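Local coordinates for acetyl-CoA acetyltransferase (Mycobacterium smegmatis, PDB 4EGV), which is a monomeric thiolase-like protein whose function is not firmly established, though its family suggests an acyltransferase activity, at residues 292-304 / 413-427. Numbering follows the deposited sequence.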
ATOM      1  N   LYS A 292      -7.499  21.426  15.748  1.00 47.46           N
ATOM      2  CA  LYS A 292      -7.784  20.065  15.266  1.00 45.74           C
ATOM      3  C   LYS A 292      -7.854  19.891  13.746  1.00 44.35           C
ATOM      4  O   LYS A 292      -7.768  18.781  13.263  1.00 43.73           O
ATOM      5  CB  LYS A 292      -9.113  19.558  15.847  1.00 45.83           C
ATOM      6  CG  LYS A 292      -9.163  19.397  17.343  1.00 45.36           C
ATOM      7  CD  LYS A 292      -8.477  18.169  17.829  1.00 46.02           C
ATOM      8  CE  LYS A 292      -8.414  18.195  19.354  1.00 47.38           C
ATOM      9  NZ  LYS A 292      -8.062  16.876  19.925  1.00 46.74           N
ATOM     10  N   TRP A 293      -8.042  20.975  13.010  1.00 43.14           N
ATOM     11  CA  TRP A 293      -8.176  20.903  11.568  1.00 42.14           C
ATOM     12  C   TRP A 293      -6.859  20.612  10.836  1.00 41.24           C
ATOM     13  O   TRP A 293      -5.842  21.286  11.032  1.00 41.11           O
ATOM     14  CB  TRP A 293      -8.727  22.202  11.014  1.00 42.08           C
ATOM     15  CG  TRP A 293      -9.940  22.684  11.612  1.00 42.48           C
ATOM     16  CD1 TRP A 293     -10.608  22.145  12.648  1.00 42.59           C
ATOM     17  CD2 TRP A 293     -10.660  23.856  11.228  1.00 44.04           C
ATOM     18  NE1 TRP A 293     -11.709  22.900  12.947  1.00 42.58           N
ATOM     19  CE2 TRP A 293     -11.765  23.962  12.091  1.00 43.97           C
ATOM     20  CE3 TRP A 293     -10.486  24.823  10.225  1.00 44.24           C
ATOM     21  CZ2 TRP A 293     -12.687  24.998  11.999  1.00 44.26           C
ATOM     22  CZ3 TRP A 293     -11.397  25.839  10.127  1.00 43.96           C
ATOM     23  CH2 TRP A 293     -12.496  25.915  11.005  1.00 45.02           C
ATOM     24  N   VAL A 294      -6.923  19.618   9.962  1.00 39.93           N
ATOM     25  CA  VAL A 294      -5.856  19.268   9.042  1.00 38.18           C
ATOM     26  C   VAL A 294      -6.392  19.258   7.594  1.00 37.40           C
ATOM     27  O   VAL A 294      -7.431  18.699   7.293  1.00 36.86           O
ATOM     28  CB  VAL A 294      -5.247  17.923   9.446  1.00 37.95           C
ATOM     29  CG1 VAL A 294      -4.116  17.575   8.598  1.00 36.29           C
ATOM     30  CG2 VAL A 294      -4.803  17.990  10.873  1.00 37.04           C
ATOM     31  N   TYR A 295      -5.661  19.897   6.698  1.00 37.22           N
ATOM     32  CA  TYR A 295      -6.006  19.956   5.267  1.00 36.59           C
ATOM     33  C   TYR A 295      -5.354  18.849   4.449  1.00 36.04           C
ATOM     34  O   TYR A 295      -4.245  18.449   4.675  1.00 34.99           O
ATOM     35  CB  TYR A 295      -5.638  21.334   4.687  1.00 36.66           C
ATOM     36  CG  TYR A 295      -6.284  22.454   5.430  1.00 36.13           C
ATOM     37  CD1 TYR A 295      -7.396  23.071   4.909  1.00 35.42           C
ATOM     38  CD2 TYR A 295      -5.817  22.860   6.680  1.00 35.74           C
ATOM     39  CE1 TYR A 295      -8.036  24.087   5.575  1.00 36.43           C
ATOM     40  CE2 TYR A 295      -6.448  23.850   7.363  1.00 36.34           C
ATOM     41  CZ  TYR A 295      -7.573  24.483   6.798  1.00 37.40           C
ATOM     42  OH  TYR A 295      -8.244  25.504   7.454  1.00 36.68           O
ATOM     43  N   LEU A 296      -6.092  18.331   3.500  1.00 36.68           N
ATOM     44  CA  LEU A 296      -5.520  17.441   2.539  1.00 37.31           C
ATOM     45  C   LEU A 296      -4.982  18.314   1.388  1.00 37.63           C
ATOM     46  O   LEU A 296      -5.676  18.649   0.451  1.00 37.15           O
ATOM     47  CB  LEU A 296      -6.561  16.410   2.104  1.00 37.02           C
ATOM     48  CG  LEU A 296      -6.166  15.415   1.016  1.00 37.36           C
ATOM     49  CD1 LEU A 296      -4.866  14.715   1.294  1.00 36.89           C
ATOM     50  CD2 LEU A 296      -7.291  14.428   0.827  1.00 37.06           C
ATOM     51  N   ARG A 297      -3.728  18.691   1.500  1.00 38.36           N
ATOM     52  CA  ARG A 297      -3.144  19.638   0.595  1.00 40.00           C
ATOM     53  C   ARG A 297      -2.803  19.056  -0.757  1.00 39.92           C
ATOM     54  O   ARG A 297      -3.078  19.665  -1.759  1.00 39.54           O
ATOM     55  CB  ARG A 297      -1.944  20.337   1.222  1.00 40.42           C
ATOM     56  CG  ARG A 297      -2.329  21.313   2.324  1.00 43.13           C
ATOM     57  CD  ARG A 297      -2.926  22.625   1.773  1.00 48.48           C
ATOM     58  NE  ARG A 297      -2.004  23.391   0.928  1.00 50.70           N
ATOM     59  CZ  ARG A 297      -1.106  24.273   1.375  1.00 51.22           C
ATOM     60  NH1 ARG A 297      -0.979  24.542   2.660  1.00 51.94           N
ATOM     61  NH2 ARG A 297      -0.313  24.895   0.528  1.00 50.90           N
ATOM     62  N   GLY A 298      -2.241  17.863  -0.787  1.00 40.43           N
ATOM     63  CA  GLY A 298      -1.986  17.210  -2.052  1.00 40.51           C
ATOM     64  C   GLY A 298      -2.571  15.836  -2.151  1.00 40.48           C
ATOM     65  O   GLY A 298      -2.817  15.170  -1.162  1.00 40.41           O
ATOM     66  N   HIS A 299      -2.792  15.410  -3.378  1.00 40.48           N
ATOM     67  CA  HIS A 299      -3.375  14.113  -3.610  1.00 40.74           C
ATOM     68  C   HIS A 299      -3.155  13.703  -5.039  1.00 40.88           C
ATOM     69  O   HIS A 299      -3.017  14.557  -5.876  1.00 41.17           O
ATOM     70  CB  HIS A 299      -4.861  14.152  -3.292  1.00 40.47           C
ATOM     71  CG  HIS A 299      -5.511  15.467  -3.600  1.00 39.43           C
ATOM     72  ND1 HIS A 299      -6.131  15.734  -4.801  1.00 37.32           N
ATOM     73  CD2 HIS A 299      -5.641  16.589  -2.855  1.00 37.90           C
ATOM     74  CE1 HIS A 299      -6.609  16.964  -4.779  1.00 37.80           C
ATOM     75  NE2 HIS A 299      -6.312  17.508  -3.616  1.00 37.67           N
ATOM     76  N   ALA A 300      -3.076  12.397  -5.287  1.00 41.13           N
ATOM     77  CA  ALA A 300      -3.154  11.811  -6.624  1.00 41.54           C
ATOM     78  C   ALA A 300      -3.510  10.328  -6.516  1.00 42.01           C
ATOM     79  O   ALA A 300      -3.246   9.709  -5.509  1.00 41.49           O
ATOM     80  CB  ALA A 300      -1.880  12.024  -7.399  1.00 40.67           C
ATOM     81  N   ASP A 301      -4.162   9.792  -7.540  1.00 43.05           N
ATOM     82  CA  ASP A 301      -4.472   8.375  -7.638  1.00 44.50           C
ATOM     83  C   ASP A 301      -3.992   7.819  -9.000  1.00 44.62           C
ATOM     84  O   ASP A 301      -4.444   8.250 -10.051  1.00 44.54           O
ATOM     85  CB  ASP A 301      -5.983   8.091  -7.435  1.00 44.88           C
ATOM     86  CG  ASP A 301      -6.592   8.793  -6.191  1.00 47.71           C
ATOM     87  OD1 ASP A 301      -6.172   8.529  -5.034  1.00 48.34           O
ATOM     88  OD2 ASP A 301      -7.533   9.600  -6.364  1.00 49.63           O
HETATM   89  N   MSE A 302      -3.080   6.859  -8.968  1.00 44.95           N
HETATM   90  CA  MSE A 302      -2.588   6.254 -10.184  1.00 45.65           C
HETATM   91  C   MSE A 302      -2.810   4.759 -10.256  1.00 45.67           C
HETATM   92  O   MSE A 302      -3.086   4.127  -9.263  1.00 45.46           O
HETATM   93  CB  MSE A 302      -1.118   6.596 -10.384  1.00 45.93           C
HETATM   94  CG  MSE A 302      -0.860   8.083 -10.692  1.00 47.16           C
HETATM   95 SE   MSE A 302      -1.628   8.749 -12.373  1.00 48.76          SE
HETATM   96  CE  MSE A 302      -0.759   7.544 -13.665  1.00 48.94           C
ATOM     97  N   LYS A 303      -2.703   4.203 -11.457  1.00 46.35           N
ATOM     98  CA  LYS A 303      -2.942   2.784 -11.699  1.00 46.82           C
ATOM     99  C   LYS A 303      -2.007   2.226 -12.764  1.00 46.49           C
ATOM    100  O   LYS A 303      -1.811   2.864 -13.778  1.00 46.09           O
ATOM    101  CB  LYS A 303      -4.393   2.578 -12.123  1.00 47.14           C
ATOM    102  CG  LYS A 303      -4.728   1.156 -12.571  1.00 50.86           C
ATOM    103  CD  LYS A 303      -6.123   1.068 -13.177  1.00 55.38           C
ATOM    104  CE  LYS A 303      -7.143   1.497 -12.099  1.00 57.86           C
ATOM    105  NZ  LYS A 303      -8.385   2.161 -12.589  1.00 58.11           N
ATOM    106  N   GLU A 304      -1.430   1.043 -12.528  1.00 47.20           N
ATOM    107  CA  GLU A 304      -0.647   0.298 -13.533  1.00 47.65           C
ATOM    108  C   GLU A 304      -1.490  -0.637 -14.414  1.00 48.32           C
ATOM    109  O   GLU A 304      -2.622  -0.955 -14.073  1.00 47.71           O
ATOM    110  CB  GLU A 304       0.448  -0.496 -12.863  1.00 47.32           C
ATOM    111  CG  GLU A 304       1.455   0.342 -12.111  1.00 48.84           C
ATOM    112  CD  GLU A 304       2.583   0.941 -12.998  1.00 51.76           C
ATOM    113  OE1 GLU A 304       2.673   0.661 -14.223  1.00 53.20           O
ATOM    114  OE2 GLU A 304       3.408   1.707 -12.460  1.00 52.30           O
ATOM    115  N   SER A 413      -0.272  -2.321  -8.213  1.00 36.06           N
ATOM    116  CA  SER A 413      -1.223  -1.981  -9.301  1.00 35.61           C
ATOM    117  C   SER A 413      -1.773  -0.574  -9.134  1.00 34.63           C
ATOM    118  O   SER A 413      -2.101   0.077 -10.084  1.00 34.26           O
ATOM    119  CB  SER A 413      -2.408  -2.965  -9.386  1.00 35.90           C
ATOM    120  OG  SER A 413      -2.004  -4.287  -9.533  1.00 36.28           O
ATOM    121  N   LYS A 414      -1.886  -0.142  -7.889  1.00 33.74           N
ATOM    122  CA  LYS A 414      -2.581   1.070  -7.526  1.00 32.59           C
ATOM    123  C   LYS A 414      -1.814   1.827  -6.442  1.00 31.63           C
ATOM    124  O   LYS A 414      -1.301   1.239  -5.492  1.00 31.27           O
ATOM    125  CB  LYS A 414      -3.988   0.737  -7.029  1.00 32.56           C
ATOM    126  CG  LYS A 414      -5.036   0.716  -8.083  1.00 33.76           C
ATOM    127  CD  LYS A 414      -6.257   0.030  -7.537  1.00 36.83           C
ATOM    128  CE  LYS A 414      -7.393  -0.061  -8.566  1.00 37.86           C
ATOM    129  NZ  LYS A 414      -8.741  -0.164  -7.890  1.00 36.17           N
ATOM    130  N   TYR A 415      -1.752   3.145  -6.608  1.00 30.22           N
ATOM    131  CA  TYR A 415      -1.122   4.014  -5.644  1.00 28.57           C
ATOM    132  C   TYR A 415      -1.856   5.346  -5.457  1.00 27.44           C
ATOM    133  O   TYR A 415      -2.236   6.016  -6.399  1.00 25.97           O
ATOM    134  CB  TYR A 415       0.313   4.229  -6.035  1.00 28.60           C
ATOM    135  CG  TYR A 415       1.202   4.361  -4.863  1.00 27.64           C
ATOM    136  CD1 TYR A 415       1.701   3.223  -4.230  1.00 27.32           C
ATOM    137  CD2 TYR A 415       1.587   5.626  -4.400  1.00 27.47           C
ATOM    138  CE1 TYR A 415       2.582   3.314  -3.137  1.00 29.11           C
ATOM    139  CE2 TYR A 415       2.464   5.744  -3.312  1.00 30.57           C
ATOM    140  CZ  TYR A 415       2.963   4.571  -2.677  1.00 29.47           C
ATOM    141  OH  TYR A 415       3.818   4.679  -1.604  1.00 27.86           O
ATOM    142  N   SER A 416      -2.066   5.704  -4.200  1.00 26.90           N
ATOM    143  CA  SER A 416      -2.826   6.873  -3.800  1.00 25.97           C
ATOM    144  C   SER A 416      -2.044   7.586  -2.766  1.00 25.95           C
ATOM    145  O   SER A 416      -1.548   7.011  -1.824  1.00 25.54           O
ATOM    146  CB  SER A 416      -4.188   6.495  -3.235  1.00 25.44           C
ATOM    147  OG  SER A 416      -5.078   6.173  -4.258  1.00 23.04           O
ATOM    148  N   VAL A 417      -1.919   8.872  -2.976  1.00 26.62           N
ATOM    149  CA  VAL A 417      -1.081   9.695  -2.136  1.00 26.92           C
ATOM    150  C   VAL A 417      -1.912  10.816  -1.553  1.00 26.76           C
ATOM    151  O   VAL A 417      -2.749  11.362  -2.203  1.00 26.08           O
ATOM    152  CB  VAL A 417       0.195  10.241  -2.905  1.00 26.85           C
ATOM    153  CG1 VAL A 417       1.093  10.990  -1.958  1.00 26.66           C
ATOM    154  CG2 VAL A 417       0.948   9.125  -3.577  1.00 25.94           C
ATOM    155  N   GLY A 418      -1.697  11.095  -0.285  1.00 27.54           N
ATOM    156  CA  GLY A 418      -2.210  12.270   0.358  1.00 28.50           C
ATOM    157  C   GLY A 418      -1.108  13.010   1.105  1.00 29.60           C
ATOM    158  O   GLY A 418      -0.216  12.417   1.700  1.00 29.54           O
ATOM    159  N   ILE A 419      -1.157  14.333   1.049  1.00 30.87           N
ATOM    160  CA  ILE A 419      -0.251  15.171   1.791  1.00 31.51           C
ATOM    161  C   ILE A 419      -1.110  16.018   2.685  1.00 31.83           C
ATOM    162  O   ILE A 419      -2.043  16.620   2.236  1.00 31.41           O
ATOM    163  CB  ILE A 419       0.644  16.042   0.878  1.00 31.91           C
ATOM    164  CG1 ILE A 419       1.453  15.142  -0.075  1.00 31.64           C
ATOM    165  CG2 ILE A 419       1.531  16.928   1.726  1.00 31.95           C
ATOM    166  CD1 ILE A 419       2.430  15.829  -0.971  1.00 29.45           C
ATOM    167  N   TYR A 420      -0.762  16.026   3.964  1.00 33.15           N
ATOM    168  CA  TYR A 420      -1.508  16.681   5.040  1.00 34.26           C
ATOM    169  C   TYR A 420      -0.697  17.795   5.738  1.00 35.55           C
ATOM    170  O   TYR A 420       0.526  17.703   5.842  1.00 35.13           O
ATOM    171  CB  TYR A 420      -1.918  15.615   6.053  1.00 33.94           C
ATOM    172  CG  TYR A 420      -2.739  14.518   5.446  1.00 32.83           C
ATOM    173  CD1 TYR A 420      -4.103  14.646   5.358  1.00 31.77           C
ATOM    174  CD2 TYR A 420      -2.166  13.371   4.950  1.00 30.95           C
ATOM    175  CE1 TYR A 420      -4.874  13.663   4.775  1.00 31.75           C
ATOM    176  CE2 TYR A 420      -2.924  12.403   4.382  1.00 29.18           C
ATOM    177  CZ  TYR A 420      -4.284  12.558   4.291  1.00 30.09           C
ATOM    178  OH  TYR A 420      -5.088  11.586   3.750  1.00 27.41           O
ATOM    179  N   SER A 421      -1.396  18.837   6.189  1.00 37.40           N
ATOM    180  CA  SER A 421      -0.833  19.988   6.923  1.00 38.97           C
ATOM    181  C   SER A 421      -1.912  20.821   7.614  1.00 40.32           C
ATOM    182  O   SER A 421      -3.057  20.855   7.195  1.00 40.08           O
ATOM    183  CB  SER A 421      -0.077  20.913   5.989  1.00 39.05           C
ATOM    184  OG  SER A 421       0.502  21.956   6.711  1.00 37.95           O
ATOM    185  N   THR A 422      -1.529  21.519   8.668  1.00 42.25           N
ATOM    186  CA  THR A 422      -2.420  22.468   9.334  1.00 44.07           C
ATOM    187  C   THR A 422      -2.549  23.802   8.593  1.00 45.23           C
ATOM    188  O   THR A 422      -3.498  24.557   8.818  1.00 44.73           O
ATOM    189  CB  THR A 422      -1.951  22.778  10.752  1.00 44.09           C
ATOM    190  OG1 THR A 422      -0.546  23.036  10.744  1.00 44.87           O
ATOM    191  CG2 THR A 422      -2.275  21.631  11.690  1.00 43.90           C
ATOM    192  N   GLU A 423      -1.576  24.080   7.723  1.00 47.28           N
ATOM    193  CA  GLU A 423      -1.521  25.293   6.903  1.00 49.44           C
ATOM    194  C   GLU A 423      -2.695  25.326   5.894  1.00 49.51           C
ATOM    195  O   GLU A 423      -2.762  24.493   5.009  1.00 48.85           O
ATOM    196  CB  GLU A 423      -0.144  25.423   6.217  1.00 50.01           C
ATOM    197  CG  GLU A 423       0.235  26.844   5.722  1.00 54.02           C
ATOM    198  CD  GLU A 423       1.407  26.847   4.698  1.00 59.53           C
ATOM    199  OE1 GLU A 423       2.587  26.676   5.120  1.00 60.52           O
ATOM    200  OE2 GLU A 423       1.150  27.022   3.473  1.00 59.64           O
ATOM    201  N   PRO A 424      -3.583  26.294   5.954  1.00 50.28           N
ATOM    202  CA  PRO A 424      -4.831  26.231   5.211  1.00 50.94           C
ATOM    203  C   PRO A 424      -4.774  26.549   3.734  1.00 51.68           C
ATOM    204  O   PRO A 424      -4.019  27.358   3.305  1.00 51.14           O
ATOM    205  CB  PRO A 424      -5.666  27.282   5.918  1.00 50.73           C
ATOM    206  CG  PRO A 424      -5.050  27.464   7.160  1.00 50.49           C
ATOM    207  CD  PRO A 424      -3.648  27.361   6.935  1.00 50.04           C
ATOM    208  N   ALA A 425      -5.610  25.924   2.947  1.00 53.53           N
ATOM    209  CA  ALA A 425      -5.721  26.325   1.566  1.00 55.02           C
ATOM    210  C   ALA A 425      -6.973  25.825   0.971  1.00 55.44           C
ATOM    211  O   ALA A 425      -7.625  25.002   1.534  1.00 56.00           O
ATOM    212  CB  ALA A 425      -4.593  25.844   0.780  1.00 56.11           C
ATOM    213  N   ASP A 426      -7.277  26.320  -0.207  1.00 55.72           N
ATOM    214  CA  ASP A 426      -8.405  25.879  -0.970  1.00 56.32           C
ATOM    215  C   ASP A 426      -8.070  24.571  -1.582  1.00 55.51           C
ATOM    216  O   ASP A 426      -6.976  24.342  -1.946  1.00 55.33           O
ATOM    217  CB  ASP A 426      -8.644  26.851  -2.103  1.00 57.11           C
ATOM    218  CG  ASP A 426      -9.541  27.982  -1.732  1.00 59.41           C
ATOM    219  OD1 ASP A 426      -9.647  28.294  -0.561  1.00 62.03           O
ATOM    220  OD2 ASP A 426     -10.138  28.569  -2.633  1.00 59.94           O
ATOM    221  N   TRP A 427      -9.046  23.720  -1.736  1.00 54.94           N
ATOM    222  CA  TRP A 427      -8.871  22.484  -2.438  1.00 54.30           C
ATOM    223  C   TRP A 427      -8.454  22.777  -3.845  1.00 54.03           C
ATOM    224  O   TRP A 427      -9.079  23.550  -4.507  1.00 53.62           O
ATOM    225  CB  TRP A 427     -10.191  21.734  -2.428  1.00 54.30           C
ATOM    226  CG  TRP A 427     -10.205  20.436  -3.084  1.00 53.15           C
ATOM    227  CD1 TRP A 427     -10.609  20.178  -4.315  1.00 52.76           C
ATOM    228  CD2 TRP A 427      -9.827  19.195  -2.516  1.00 52.09           C
ATOM    229  NE1 TRP A 427     -10.494  18.862  -4.584  1.00 52.37           N
ATOM    230  CE2 TRP A 427     -10.013  18.234  -3.482  1.00 52.12           C
ATOM    231  CE3 TRP A 427      -9.334  18.810  -1.284  1.00 51.53           C
ATOM    232  CZ2 TRP A 427      -9.735  16.935  -3.267  1.00 51.24           C
ATOM    233  CZ3 TRP A 427      -9.062  17.525  -1.086  1.00 50.57           C
ATOM    234  CH2 TRP A 427      -9.252  16.599  -2.058  1.00 50.20           C
TER
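The imidazole of His299 lies over one face of the six-membered ring of Trp427 in an offset stack, with the planes only 12° apart and the centroids 4.1 Å from each other. NE2 sits on the indole face, while ND1 is hydrogen-bonded to Asp430, which would hold the rotation of the ring. Trp427 belongs to the chain after strand 414-421, which folds back over strand 294-303; its CZ3 also packs against Leu296 CD2 at 4.0 Å. Chi1 of 177° swings CG of Leu296 to where its methyls part, CD2 to Trp427 and CD1 over the face of Tyr420, 4.0 Å from the ring centroid, in a CH-pi contact. Tyr420 OH goes on to Gln119.

Beneath these groups the two strands are antiparallel neighbours in the sheet of the C-terminal half of the thiolase fold, with 402-409 next to 414-421. The start of 294-303 meets strand 20-29 of the other half through a backbone bond between Val294 and Ile22. A classic beta bulge interrupts the pairing where Arg297 and Gly298 share Ile419 as partner: both N-H groups are directed to Ile419 O, the one from Arg297 weakly.

Arg297 folds back at chi2 (-75°) and again at chi3, carrying NH1 within 2.9 Å of Glu423 O, a hydrogen bond approaching from above the carbonyl plane. A long, weak salt bridge joins NH1 to Glu423 OE2, and Ala425 CB lies over one face of the guanidinium. Next to it Tyr295 presents its ring to the same returning chain, Pro424 CA standing over the centre, 3.6 Å from the centroid. Farther along, Ser416 OG donates to Asp301 OD1 at 2.7 Å, meeting the carboxylate on its anti side. Near the other end Lys303 and Lys414 run side by side and touch through their CE atoms, 3.9 Å apart.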